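Local coordinates for protein beta-D-glucoside glucohydrolase (Trichoderma reesei, PDB 4I8D) that probably hydrolyses terminal, non-reducing beta-D-glucosyl residues with release of beta-D-glucose, a step in the breakdown of cellulose, at residues 177-182 against 680-685; 559-564 against 649-654. All blocks are in the same frame, centred on the assembly; numbering follows the deposited sequence.

Interaction 1 (177-182 against 680-685); sequences PDDRTL and WDTASQ. With NAG (2-acetamido-2-deoxy-beta-D-glucopyranose), chain C; NAG (2-acetamido-2-deoxy-beta-D-glucopyranose), chain B; MAN (alpha-D-mannopyranose), chain D; BMA (beta-D-mannopyranose), chain E.
Under an N-linked glycan, the N-cap and first turn of helix 179-186, in the family 3 N-terminal domain, meet the end of strand 679-681 and the turn after it in the fibronectin type III-like domain: D179 and R180 touch W680, T682 and Q685. The direct polar link is a bent hydrogen bond from W680 NE1 to D179 OD2 (2.9 Å, 134°), which reaches the anti side of the carboxylate, out of its plane. The other oxygen, OD1, accepts from O3 of the chain B NAG at 2.7 Å and also bonds Y218, so the D179 carboxylate joins the sugar, Y218 of helix 217-227 and W680 of strand 679-681. An alanine in place of D179 would probably leave W680 NE1, Y218 OH and the sugar O3 without this shared partner. T682 CG2 packs on D179 CB at 3.6 Å. With CG anti to the backbone N (chi1 -176°) and the chain extended, R180 runs past W680 in the opposite direction, its CG 3.2 Å from W680 O, to a guanidinium bridged to E184. On the sugar side, D179 N donates to O7 of the chain C NAG (3.0 Å, 164°), and a water joins that O7 to T682 OG1 and mannose O2. A683 O accepts from O4 of the beta-mannose at 2.6 Å. D178 caps the helix through OD1, gripped by T181 N and T181 OG1 from opposite faces. Around this junction W680 stacks on H183 of helix 179-186, meets W687 of strand 686-689 edge-to-face and touches Q227 of helix 217-227.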
ATOM      1  N   PRO A 177      -1.514 -21.465  -0.760  1.00 46.35           N
ATOM      2  CA  PRO A 177      -2.034 -21.393  -2.129  1.00 46.40           C
ATOM      3  C   PRO A 177      -1.285 -22.313  -3.085  1.00 47.68           C
ATOM      4  O   PRO A 177      -0.165 -22.737  -2.776  1.00 48.68           O
ATOM      5  CB  PRO A 177      -1.781 -19.932  -2.526  1.00 45.77           C
ATOM      6  CG  PRO A 177      -0.605 -19.519  -1.718  1.00 45.55           C
ATOM      7  CD  PRO A 177      -0.708 -20.272  -0.417  1.00 46.75           C
ATOM      8  N   ASP A 178      -1.899 -22.603  -4.235  1.00 47.85           N
ATOM      9  CA  ASP A 178      -1.256 -23.375  -5.293  1.00 49.37           C
ATOM     10  C   ASP A 178      -0.194 -22.504  -5.969  1.00 49.92           C
ATOM     11  O   ASP A 178      -0.230 -21.280  -5.824  1.00 50.69           O
ATOM     12  CB  ASP A 178      -2.291 -23.932  -6.297  1.00 50.12           C
ATOM     13  CG  ASP A 178      -2.874 -22.863  -7.239  1.00 50.76           C
ATOM     14  OD1 ASP A 178      -2.466 -21.685  -7.197  1.00 51.45           O
ATOM     15  OD2 ASP A 178      -3.756 -23.211  -8.046  1.00 51.34           O
ATOM     16  N   ASP A 179       0.729 -23.129  -6.701  1.00 50.22           N
ATOM     17  CA  ASP A 179       1.930 -22.445  -7.207  1.00 50.57           C
ATOM     18  C   ASP A 179       1.617 -21.223  -8.068  1.00 48.95           C
ATOM     19  O   ASP A 179       2.218 -20.168  -7.879  1.00 49.46           O
ATOM     20  CB  ASP A 179       2.845 -23.419  -7.965  1.00 52.82           C
ATOM     21  CG  ASP A 179       4.327 -23.043  -7.865  1.00 54.48           C
ATOM     22  OD1 ASP A 179       4.834 -22.893  -6.730  1.00 54.52           O
ATOM     23  OD2 ASP A 179       4.994 -22.919  -8.920  1.00 54.12           O
ATOM     24  N   ARG A 180       0.672 -21.365  -8.996  1.00 47.71           N
ATOM     25  CA  ARG A 180       0.299 -20.271  -9.896  1.00 45.96           C
ATOM     26  C   ARG A 180      -0.270 -19.050  -9.147  1.00 46.43           C
ATOM     27  O   ARG A 180       0.029 -17.910  -9.505  1.00 46.32           O
ATOM     28  CB  ARG A 180      -0.673 -20.765 -10.976  1.00 44.69           C
ATOM     29  CG  ARG A 180      -1.026 -19.707 -12.007  1.00 43.32           C
ATOM     30  CD  ARG A 180      -2.137 -20.118 -12.964  1.00 41.93           C
ATOM     31  NE  ARG A 180      -2.435 -19.008 -13.870  1.00 41.51           N
ATOM     32  CZ  ARG A 180      -3.469 -18.947 -14.706  1.00 41.30           C
ATOM     33  NH1 ARG A 180      -4.344 -19.941 -14.766  1.00 41.68           N
ATOM     34  NH2 ARG A 180      -3.633 -17.876 -15.476  1.00 40.41           N
ATOM     35  N   THR A 181      -1.087 -19.292  -8.117  1.00 45.96           N
ATOM     36  CA  THR A 181      -1.623 -18.217  -7.274  1.00 45.32           C
ATOM     37  C   THR A 181      -0.472 -17.459  -6.614  1.00 45.18           C
ATOM     38  O   THR A 181      -0.452 -16.230  -6.606  1.00 44.54           O
ATOM     39  CB  THR A 181      -2.606 -18.747  -6.189  1.00 44.86           C
ATOM     40  OG1 THR A 181      -3.750 -19.347  -6.811  1.00 44.73           O
ATOM     41  CG2 THR A 181      -3.088 -17.626  -5.271  1.00 43.22           C
ATOM     42  N   LEU A 182       0.481 -18.210  -6.074  1.00 46.65           N
ATOM     43  CA  LEU A 182       1.671 -17.658  -5.434  1.00 48.02           C
ATOM     44  C   LEU A 182       2.512 -16.784  -6.373  1.00 49.14           C
ATOM     45  O   LEU A 182       2.944 -15.700  -5.989  1.00 49.78           O
ATOM     46  CB  LEU A 182       2.514 -18.794  -4.846  1.00 48.95           C
ATOM     47  CG  LEU A 182       3.995 -18.610  -4.511  1.00 49.64           C
ATOM     48  CD1 LEU A 182       4.218 -17.586  -3.405  1.00 50.35           C
ATOM     49  CD2 LEU A 182       4.579 -19.958  -4.125  1.00 49.88           C
ATOM     50  N   TRP A 680       1.629 -17.676 -15.041  1.00 58.11           N
ATOM     51  CA  TRP A 680       2.542 -18.696 -14.540  1.00 57.74           C
ATOM     52  C   TRP A 680       2.044 -20.088 -14.889  1.00 58.96           C
ATOM     53  O   TRP A 680       1.137 -20.607 -14.250  1.00 58.97           O
ATOM     54  CB  TRP A 680       2.729 -18.568 -13.032  1.00 56.26           C
ATOM     55  CG  TRP A 680       3.645 -19.602 -12.451  1.00 56.57           C
ATOM     56  CD1 TRP A 680       3.280 -20.742 -11.797  1.00 56.42           C
ATOM     57  CD2 TRP A 680       5.077 -19.595 -12.473  1.00 56.80           C
ATOM     58  NE1 TRP A 680       4.394 -21.442 -11.402  1.00 56.55           N
ATOM     59  CE2 TRP A 680       5.511 -20.760 -11.802  1.00 57.05           C
ATOM     60  CE3 TRP A 680       6.036 -18.716 -12.993  1.00 57.04           C
ATOM     61  CZ2 TRP A 680       6.864 -21.071 -11.634  1.00 58.23           C
ATOM     62  CZ3 TRP A 680       7.385 -19.024 -12.824  1.00 58.33           C
ATOM     63  CH2 TRP A 680       7.786 -20.194 -12.151  1.00 58.40           C
ATOM     64  N   ASP A 681       2.639 -20.678 -15.919  1.00 60.86           N
ATOM     65  CA  ASP A 681       2.403 -22.073 -16.252  1.00 61.40           C
ATOM     66  C   ASP A 681       3.126 -22.927 -15.225  1.00 61.91           C
ATOM     67  O   ASP A 681       4.356 -22.916 -15.144  1.00 62.81           O
ATOM     68  CB  ASP A 681       2.918 -22.389 -17.652  1.00 62.91           C
ATOM     69  CG  ASP A 681       2.625 -23.807 -18.071  1.00 63.82           C
ATOM     70  OD1 ASP A 681       1.534 -24.040 -18.622  1.00 63.77           O
ATOM     71  OD2 ASP A 681       3.487 -24.684 -17.857  1.00 65.27           O
ATOM     72  N   THR A 682       2.354 -23.663 -14.439  1.00 61.80           N
ATOM     73  CA  THR A 682       2.905 -24.442 -13.344  1.00 61.54           C
ATOM     74  C   THR A 682       3.703 -25.643 -13.844  1.00 62.47           C
ATOM     75  O   THR A 682       4.797 -25.907 -13.341  1.00 62.80           O
ATOM     76  CB  THR A 682       1.791 -24.899 -12.394  1.00 59.81           C
ATOM     77  OG1 THR A 682       0.855 -23.828 -12.239  1.00 59.39           O
ATOM     78  CG2 THR A 682       2.364 -25.292 -11.040  1.00 58.70           C
ATOM     79  N   ALA A 683       3.150 -26.353 -14.828  1.00 63.03           N
ATOM     80  CA  ALA A 683       3.778 -27.549 -15.394  1.00 64.75           C
ATOM     81  C   ALA A 683       5.232 -27.293 -15.774  1.00 65.63           C
ATOM     82  O   ALA A 683       6.136 -27.970 -15.272  1.00 65.04           O
ATOM     83  CB  ALA A 683       2.991 -28.054 -16.596  1.00 64.77           C
ATOM     84  N   SER A 684       5.444 -26.289 -16.631  1.00 66.74           N
ATOM     85  CA  SER A 684       6.771 -25.949 -17.163  1.00 67.16           C
ATOM     86  C   SER A 684       7.594 -25.028 -16.257  1.00 67.14           C
ATOM     87  O   SER A 684       8.733 -24.693 -16.588  1.00 68.94           O
ATOM     88  CB  SER A 684       6.641 -25.317 -18.551  1.00 66.64           C
ATOM     89  OG  SER A 684       6.197 -23.975 -18.455  1.00 66.70           O
ATOM     90  N   GLN A 685       7.014 -24.613 -15.132  1.00 66.80           N
ATOM     91  CA  GLN A 685       7.708 -23.783 -14.143  1.00 67.06           C
ATOM     92  C   GLN A 685       8.288 -22.501 -14.740  1.00 66.68           C
ATOM     93  O   GLN A 685       9.398 -22.096 -14.386  1.00 66.52           O
ATOM     94  CB  GLN A 685       8.822 -24.581 -13.446  1.00 68.45           C
ATOM     95  CG  GLN A 685       8.348 -25.557 -12.381  1.00 70.35           C
ATOM     96  CD  GLN A 685       7.828 -24.871 -11.129  1.00 70.63           C
ATOM     97  OE1 GLN A 685       6.842 -25.309 -10.539  1.00 74.73           O
ATOM     98  NE2 GLN A 685       8.485 -23.792 -10.720  1.00 69.51           N
TER
HETATM   99  C1  NAG C   2       3.475 -26.763  -6.279  1.00 69.18           C
HETATM  100  C2  NAG C   2       2.810 -27.189  -7.583  1.00 69.64           C
HETATM  101  C3  NAG C   2       3.697 -28.148  -8.367  1.00 70.28           C
HETATM  102  C4  NAG C   2       5.107 -27.579  -8.547  1.00 71.54           C
HETATM  103  C5  NAG C   2       5.638 -26.994  -7.232  1.00 71.27           C
HETATM  104  C6  NAG C   2       6.921 -26.215  -7.483  1.00 72.52           C
HETATM  105  C7  NAG C   2       0.390 -27.066  -7.505  1.00 70.41           C
HETATM  106  C8  NAG C   2      -0.901 -27.782  -7.215  1.00 68.19           C
HETATM  107  N2  NAG C   2       1.509 -27.770  -7.326  1.00 69.35           N
HETATM  108  O3  NAG C   2       3.110 -28.370  -9.628  1.00 70.23           O
HETATM  109  O4  NAG C   2       5.987 -28.614  -8.931  1.00 75.21           O
HETATM  110  O5  NAG C   2       4.710 -26.139  -6.578  1.00 69.38           O
HETATM  111  O6  NAG C   2       7.665 -26.181  -6.291  1.00 73.82           O
HETATM  112  O7  NAG C   2       0.388 -25.890  -7.881  1.00 70.63           O
HETATM  113  C1  NAG B   1       2.348 -25.346  -1.400  1.00 58.72           C
HETATM  114  C2  NAG B   1       3.239 -24.382  -2.204  1.00 60.43           C
HETATM  115  C3  NAG B   1       2.980 -24.470  -3.704  1.00 60.80           C
HETATM  116  C4  NAG B   1       2.865 -25.917  -4.178  1.00 63.27           C
HETATM  117  C5  NAG B   1       1.799 -26.610  -3.319  1.00 62.66           C
HETATM  118  C6  NAG B   1       1.406 -28.026  -3.748  1.00 64.61           C
HETATM  119  C7  NAG B   1       3.816 -22.259  -1.022  1.00 59.27           C
HETATM  120  C8  NAG B   1       5.097 -22.846  -0.491  1.00 59.66           C
HETATM  121  N2  NAG B   1       3.013 -23.004  -1.792  1.00 60.10           N
HETATM  122  O3  NAG B   1       4.033 -23.828  -4.370  1.00 61.02           O
HETATM  123  O4  NAG B   1       2.549 -25.930  -5.552  1.00 66.13           O
HETATM  124  O5  NAG B   1       2.290 -26.632  -1.997  1.00 59.88           O
HETATM  125  O6  NAG B   1       2.548 -28.837  -3.915  1.00 67.85           O
HETATM  126  O7  NAG B   1       3.521 -21.100  -0.732  1.00 58.86           O
HETATM  127  C1  MAN D   7      -1.247 -27.759 -11.474  1.00 78.20           C
HETATM  128  C2  MAN D   7      -2.625 -27.446 -10.895  1.00 75.68           C
HETATM  129  C3  MAN D   7      -3.693 -27.329 -11.991  1.00 75.20           C
HETATM  130  C4  MAN D   7      -3.215 -26.653 -13.280  1.00 76.48           C
HETATM  131  C5  MAN D   7      -1.773 -26.992 -13.664  1.00 78.15           C
HETATM  132  C6  MAN D   7      -1.272 -26.077 -14.779  1.00 78.02           C
HETATM  133  O2  MAN D   7      -2.564 -26.264 -10.123  1.00 72.40           O
HETATM  134  O3  MAN D   7      -4.782 -26.589 -11.490  1.00 74.06           O
HETATM  135  O4  MAN D   7      -4.066 -27.041 -14.333  1.00 76.25           O
HETATM  136  O5  MAN D   7      -0.924 -26.872 -12.533  1.00 79.64           O
HETATM  137  O6  MAN D   7       0.048 -26.431 -15.126  1.00 79.21           O
HETATM  138  C1  BMA E   3       6.193 -28.698 -10.352  1.00 77.72           C
HETATM  139  C2  BMA E   3       7.609 -29.215 -10.594  1.00 81.10           C
HETATM  140  C3  BMA E   3       7.893 -29.464 -12.081  1.00 84.11           C
HETATM  141  C4  BMA E   3       6.764 -30.260 -12.743  1.00 82.82           C
HETATM  142  C5  BMA E   3       5.400 -29.678 -12.391  1.00 80.21           C
HETATM  143  C6  BMA E   3       4.288 -30.553 -12.943  1.00 79.68           C
HETATM  144  O2  BMA E   3       7.781 -30.429  -9.853  1.00 79.47           O
HETATM  145  O3  BMA E   3       9.153 -30.150 -12.205  1.00 90.27           O
HETATM  146  O4  BMA E   3       6.909 -30.227 -14.164  1.00 83.67           O
HETATM  147  O5  BMA E   3       5.249 -29.575 -10.973  1.00 78.21           O
HETATM  148  O6  BMA E   3       3.056 -29.973 -12.525  1.00 80.84           O
HETATM  149  O   HOH W   1      -0.758 -24.346  -9.988  1.00 51.92           O

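Interaction 2 (559-564 against 649-654); sequences DYKHFD and PKQLRG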
ATOM      1  N   ASP A 559     -11.217  -9.963  -4.954  1.00 38.41           N
ATOM      2  CA  ASP A 559     -11.923  -8.702  -5.211  1.00 37.84           C
ATOM      3  C   ASP A 559     -12.701  -8.746  -6.540  1.00 37.72           C
ATOM      4  O   ASP A 559     -13.515  -9.648  -6.748  1.00 37.36           O
ATOM      5  CB  ASP A 559     -10.948  -7.520  -5.145  1.00 38.55           C
ATOM      6  CG  ASP A 559     -11.651  -6.171  -5.055  1.00 38.64           C
ATOM      7  OD1 ASP A 559     -11.966  -5.719  -3.931  1.00 39.39           O
ATOM      8  OD2 ASP A 559     -11.850  -5.548  -6.116  1.00 37.97           O
ATOM      9  N   TYR A 560     -12.430  -7.806  -7.445  1.00 37.72           N
ATOM     10  CA  TYR A 560     -13.243  -7.635  -8.659  1.00 37.89           C
ATOM     11  C   TYR A 560     -13.109  -8.782  -9.666  1.00 37.78           C
ATOM     12  O   TYR A 560     -13.914  -8.906 -10.584  1.00 38.29           O
ATOM     13  CB  TYR A 560     -12.920  -6.295  -9.335  1.00 38.66           C
ATOM     14  CG  TYR A 560     -11.559  -6.234  -9.997  1.00 39.35           C
ATOM     15  CD1 TYR A 560     -10.418  -5.913  -9.260  1.00 39.75           C
ATOM     16  CD2 TYR A 560     -11.409  -6.498 -11.367  1.00 40.09           C
ATOM     17  CE1 TYR A 560      -9.165  -5.849  -9.860  1.00 39.97           C
ATOM     18  CE2 TYR A 560     -10.160  -6.437 -11.979  1.00 40.58           C
ATOM     19  CZ  TYR A 560      -9.047  -6.105 -11.222  1.00 40.16           C
ATOM     20  OH  TYR A 560      -7.817  -6.051 -11.807  1.00 39.94           O
ATOM     21  N   LYS A 561     -12.080  -9.603  -9.503  1.00 37.16           N
ATOM     22  CA  LYS A 561     -11.865 -10.725 -10.396  1.00 37.87           C
ATOM     23  C   LYS A 561     -12.884 -11.811 -10.097  1.00 38.20           C
ATOM     24  O   LYS A 561     -13.333 -12.515 -11.006  1.00 37.64           O
ATOM     25  CB  LYS A 561     -10.440 -11.253 -10.260  1.00 38.09           C
ATOM     26  CG  LYS A 561      -9.392 -10.247 -10.690  1.00 37.48           C
ATOM     27  CD  LYS A 561      -8.008 -10.731 -10.328  1.00 38.14           C
ATOM     28  CE  LYS A 561      -6.950  -9.754 -10.817  1.00 38.65           C
ATOM     29  NZ  LYS A 561      -5.681  -9.995 -10.086  1.00 38.22           N
ATOM     30  N   HIS A 562     -13.248 -11.923  -8.817  1.00 38.21           N
ATOM     31  CA  HIS A 562     -14.338 -12.782  -8.392  1.00 38.48           C
ATOM     32  C   HIS A 562     -15.684 -12.213  -8.829  1.00 37.90           C
ATOM     33  O   HIS A 562     -16.535 -12.944  -9.357  1.00 38.11           O
ATOM     34  CB  HIS A 562     -14.331 -12.984  -6.877  1.00 39.51           C
ATOM     35  CG  HIS A 562     -15.585 -13.616  -6.363  1.00 40.72           C
ATOM     36  ND1 HIS A 562     -15.927 -14.921  -6.647  1.00 41.47           N
ATOM     37  CD2 HIS A 562     -16.606 -13.111  -5.631  1.00 41.01           C
ATOM     38  CE1 HIS A 562     -17.091 -15.202  -6.088  1.00 42.03           C
ATOM     39  NE2 HIS A 562     -17.527 -14.120  -5.468  1.00 41.81           N
ATOM     40  N   PHE A 563     -15.864 -10.915  -8.603  1.00 36.69           N
ATOM     41  CA  PHE A 563     -17.115 -10.232  -8.898  1.00 36.64           C
ATOM     42  C   PHE A 563     -17.486 -10.346 -10.360  1.00 38.44           C
ATOM     43  O   PHE A 563     -18.650 -10.602 -10.675  1.00 39.60           O
ATOM     44  CB  PHE A 563     -17.035  -8.760  -8.501  1.00 35.31           C
ATOM     45  CG  PHE A 563     -17.414  -8.499  -7.075  1.00 34.68           C
ATOM     46  CD1 PHE A 563     -16.587  -8.920  -6.031  1.00 34.17           C
ATOM     47  CD2 PHE A 563     -18.597  -7.834  -6.770  1.00 34.16           C
ATOM     48  CE1 PHE A 563     -16.938  -8.689  -4.714  1.00 33.21           C
ATOM     49  CE2 PHE A 563     -18.950  -7.593  -5.452  1.00 33.60           C
ATOM     50  CZ  PHE A 563     -18.119  -8.023  -4.426  1.00 33.47           C
ATOM     51  N   ASP A 564     -16.496 -10.144 -11.234  1.00 39.10           N
ATOM     52  CA  ASP A 564     -16.657 -10.296 -12.685  1.00 40.50           C
ATOM     53  C   ASP A 564     -16.981 -11.739 -13.077  1.00 40.88           C
ATOM     54  O   ASP A 564     -17.935 -11.994 -13.813  1.00 41.50           O
ATOM     55  CB  ASP A 564     -15.378  -9.865 -13.428  1.00 40.69           C
ATOM     56  CG  ASP A 564     -15.073  -8.373 -13.304  1.00 40.57           C
ATOM     57  OD1 ASP A 564     -15.908  -7.598 -12.789  1.00 40.88           O
ATOM     58  OD2 ASP A 564     -13.976  -7.971 -13.736  1.00 40.02           O
ATOM     59  N   PRO A 649     -11.358 -12.803 -15.906  1.00 41.84           N
ATOM     60  CA  PRO A 649     -11.849 -12.245 -17.179  1.00 42.55           C
ATOM     61  C   PRO A 649     -11.203 -10.906 -17.543  1.00 43.27           C
ATOM     62  O   PRO A 649     -10.706 -10.748 -18.656  1.00 45.32           O
ATOM     63  CB  PRO A 649     -13.351 -12.067 -16.941  1.00 42.35           C
ATOM     64  CG  PRO A 649     -13.519 -12.053 -15.456  1.00 41.24           C
ATOM     65  CD  PRO A 649     -12.436 -12.932 -14.908  1.00 41.04           C
ATOM     66  N   LYS A 650     -11.218  -9.951 -16.624  1.00 42.68           N
ATOM     67  CA  LYS A 650     -10.523  -8.688 -16.836  1.00 41.88           C
ATOM     68  C   LYS A 650      -9.378  -8.574 -15.865  1.00 42.31           C
ATOM     69  O   LYS A 650      -9.488  -8.974 -14.710  1.00 43.22           O
ATOM     70  CB  LYS A 650     -11.465  -7.501 -16.682  1.00 40.48           C
ATOM     71  CG  LYS A 650     -12.208  -7.177 -17.963  1.00 41.14           C
ATOM     72  CD  LYS A 650     -13.354  -6.218 -17.732  1.00 40.91           C
ATOM     73  CE  LYS A 650     -14.641  -6.977 -17.447  1.00 41.52           C
ATOM     74  NZ  LYS A 650     -15.624  -6.122 -16.732  1.00 41.49           N
ATOM     75  N   GLN A 651      -8.266  -8.036 -16.340  1.00 42.97           N
ATOM     76  CA  GLN A 651      -7.116  -7.855 -15.492  1.00 43.31           C
ATOM     77  C   GLN A 651      -6.479  -6.525 -15.847  1.00 44.13           C
ATOM     78  O   GLN A 651      -6.119  -6.301 -17.010  1.00 44.61           O
ATOM     79  CB  GLN A 651      -6.142  -9.005 -15.706  1.00 43.91           C
ATOM     80  CG  GLN A 651      -5.537  -9.548 -14.427  1.00 44.25           C
ATOM     81  CD  GLN A 651      -4.846 -10.879 -14.634  1.00 45.06           C
ATOM     82  OE1 GLN A 651      -4.962 -11.501 -15.693  1.00 46.81           O
ATOM     83  NE2 GLN A 651      -4.111 -11.320 -13.625  1.00 44.57           N
ATOM     84  N   LEU A 652      -6.380  -5.639 -14.851  1.00 43.20           N
ATOM     85  CA  LEU A 652      -5.785  -4.313 -15.031  1.00 42.59           C
ATOM     86  C   LEU A 652      -4.341  -4.456 -15.471  1.00 43.42           C
ATOM     87  O   LEU A 652      -3.548  -5.144 -14.820  1.00 44.15           O
ATOM     88  CB  LEU A 652      -5.857  -3.491 -13.736  1.00 41.92           C
ATOM     89  CG  LEU A 652      -5.164  -2.115 -13.751  1.00 41.46           C
ATOM     90  CD1 LEU A 652      -5.944  -1.113 -14.594  1.00 40.69           C
ATOM     91  CD2 LEU A 652      -4.938  -1.566 -12.344  1.00 40.91           C
ATOM     92  N   ARG A 653      -3.996  -3.821 -16.583  1.00 43.66           N
ATOM     93  CA  ARG A 653      -2.649  -3.963 -17.123  1.00 44.31           C
ATOM     94  C   ARG A 653      -2.014  -2.613 -17.501  1.00 44.02           C
ATOM     95  O   ARG A 653      -0.863  -2.561 -17.931  1.00 43.46           O
ATOM     96  CB  ARG A 653      -2.652  -4.950 -18.294  1.00 44.98           C
ATOM     97  CG  ARG A 653      -3.065  -6.377 -17.930  1.00 45.10           C
ATOM     98  CD  ARG A 653      -1.880  -7.276 -17.613  1.00 45.45           C
ATOM     99  NE  ARG A 653      -1.702  -7.547 -16.190  1.00 46.03           N
ATOM    100  CZ  ARG A 653      -1.689  -8.764 -15.641  1.00 46.17           C
ATOM    101  NH1 ARG A 653      -1.826  -9.851 -16.393  1.00 46.74           N
ATOM    102  NH2 ARG A 653      -1.518  -8.899 -14.328  1.00 45.14           N
ATOM    103  N   GLY A 654      -2.773  -1.533 -17.315  1.00 43.44           N
ATOM    104  CA  GLY A 654      -2.260  -0.182 -17.477  1.00 42.56           C
ATOM    105  C   GLY A 654      -3.202   0.901 -16.987  1.00 42.16           C
ATOM    106  O   GLY A 654      -4.416   0.704 -16.919  1.00 43.15           O
TER
HETATM  107  O   HOH W   2      -3.719  -9.529 -11.762  1.00 44.79           O
HETATM  108  O   HOH W   3     -17.454  -6.739 -15.024  1.00 41.27           O
HETATM  109  O   HOH W   4     -11.964  -9.808 -13.635  1.00 43.84           O
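Chi1 of 71° sets CG of Y560 between its own backbone N and carbonyl carbon, from where the hydroxyl extends to the backbone of L652 in strand 651-660. There L652 N donates to Y560 OH in a straight but weak bond (3.4 Å, 168°), and L652 CB lies 3.8 Å from the same oxygen, whose stronger partner is D134. K561 crosses Q651 obliquely and lays CE 3.9 Å from Q651 CG; a water accepts from both K561 NZ and Q651 NE2. At the far end of the helix segment D564 CB packs on P649 CG at 3.5 Å. The K650 chain, bent at chi3 (-91°), brings NZ round to D564 OD2 in a long salt bridge of 3.9 Å. One water links D564 OD1, weakly, to K650 NZ; another donates to D564 OD2 at 2.7 Å and accepts from K650 N. The main partners of this pair lie outside the segments, D564 bridging to R703 and K650 donating to S702 O. Helix 559-565 of the family 3 C-terminal domain thus meets the fibronectin type III-like sheet through carbon packing, one weak direct hydrogen bond, a long salt bridge and water bridges, and the nearby lysine and arginine would be expected to stabilise a charged D564.

Both contacts hold the fibronectin type III-like domain to the rest of the enzyme, each from a different partner: interaction 1 joins it to the N-terminal domain, interaction 2 to the C-terminal domain of the family 3 fold. Their centres are 19 Å apart, on the same side of the chain's centre, and their nearest atoms about 7 Å apart without touching. Along the chain the order is 177-182, 559-564, 649-654, 680-685, which nests interaction 2 inside the loop closed by interaction 1. Strands 651-660 and 679-681 belong to different antiparallel sheets. The last domain is therefore docked at two separate places, bridging the two domains that precede it.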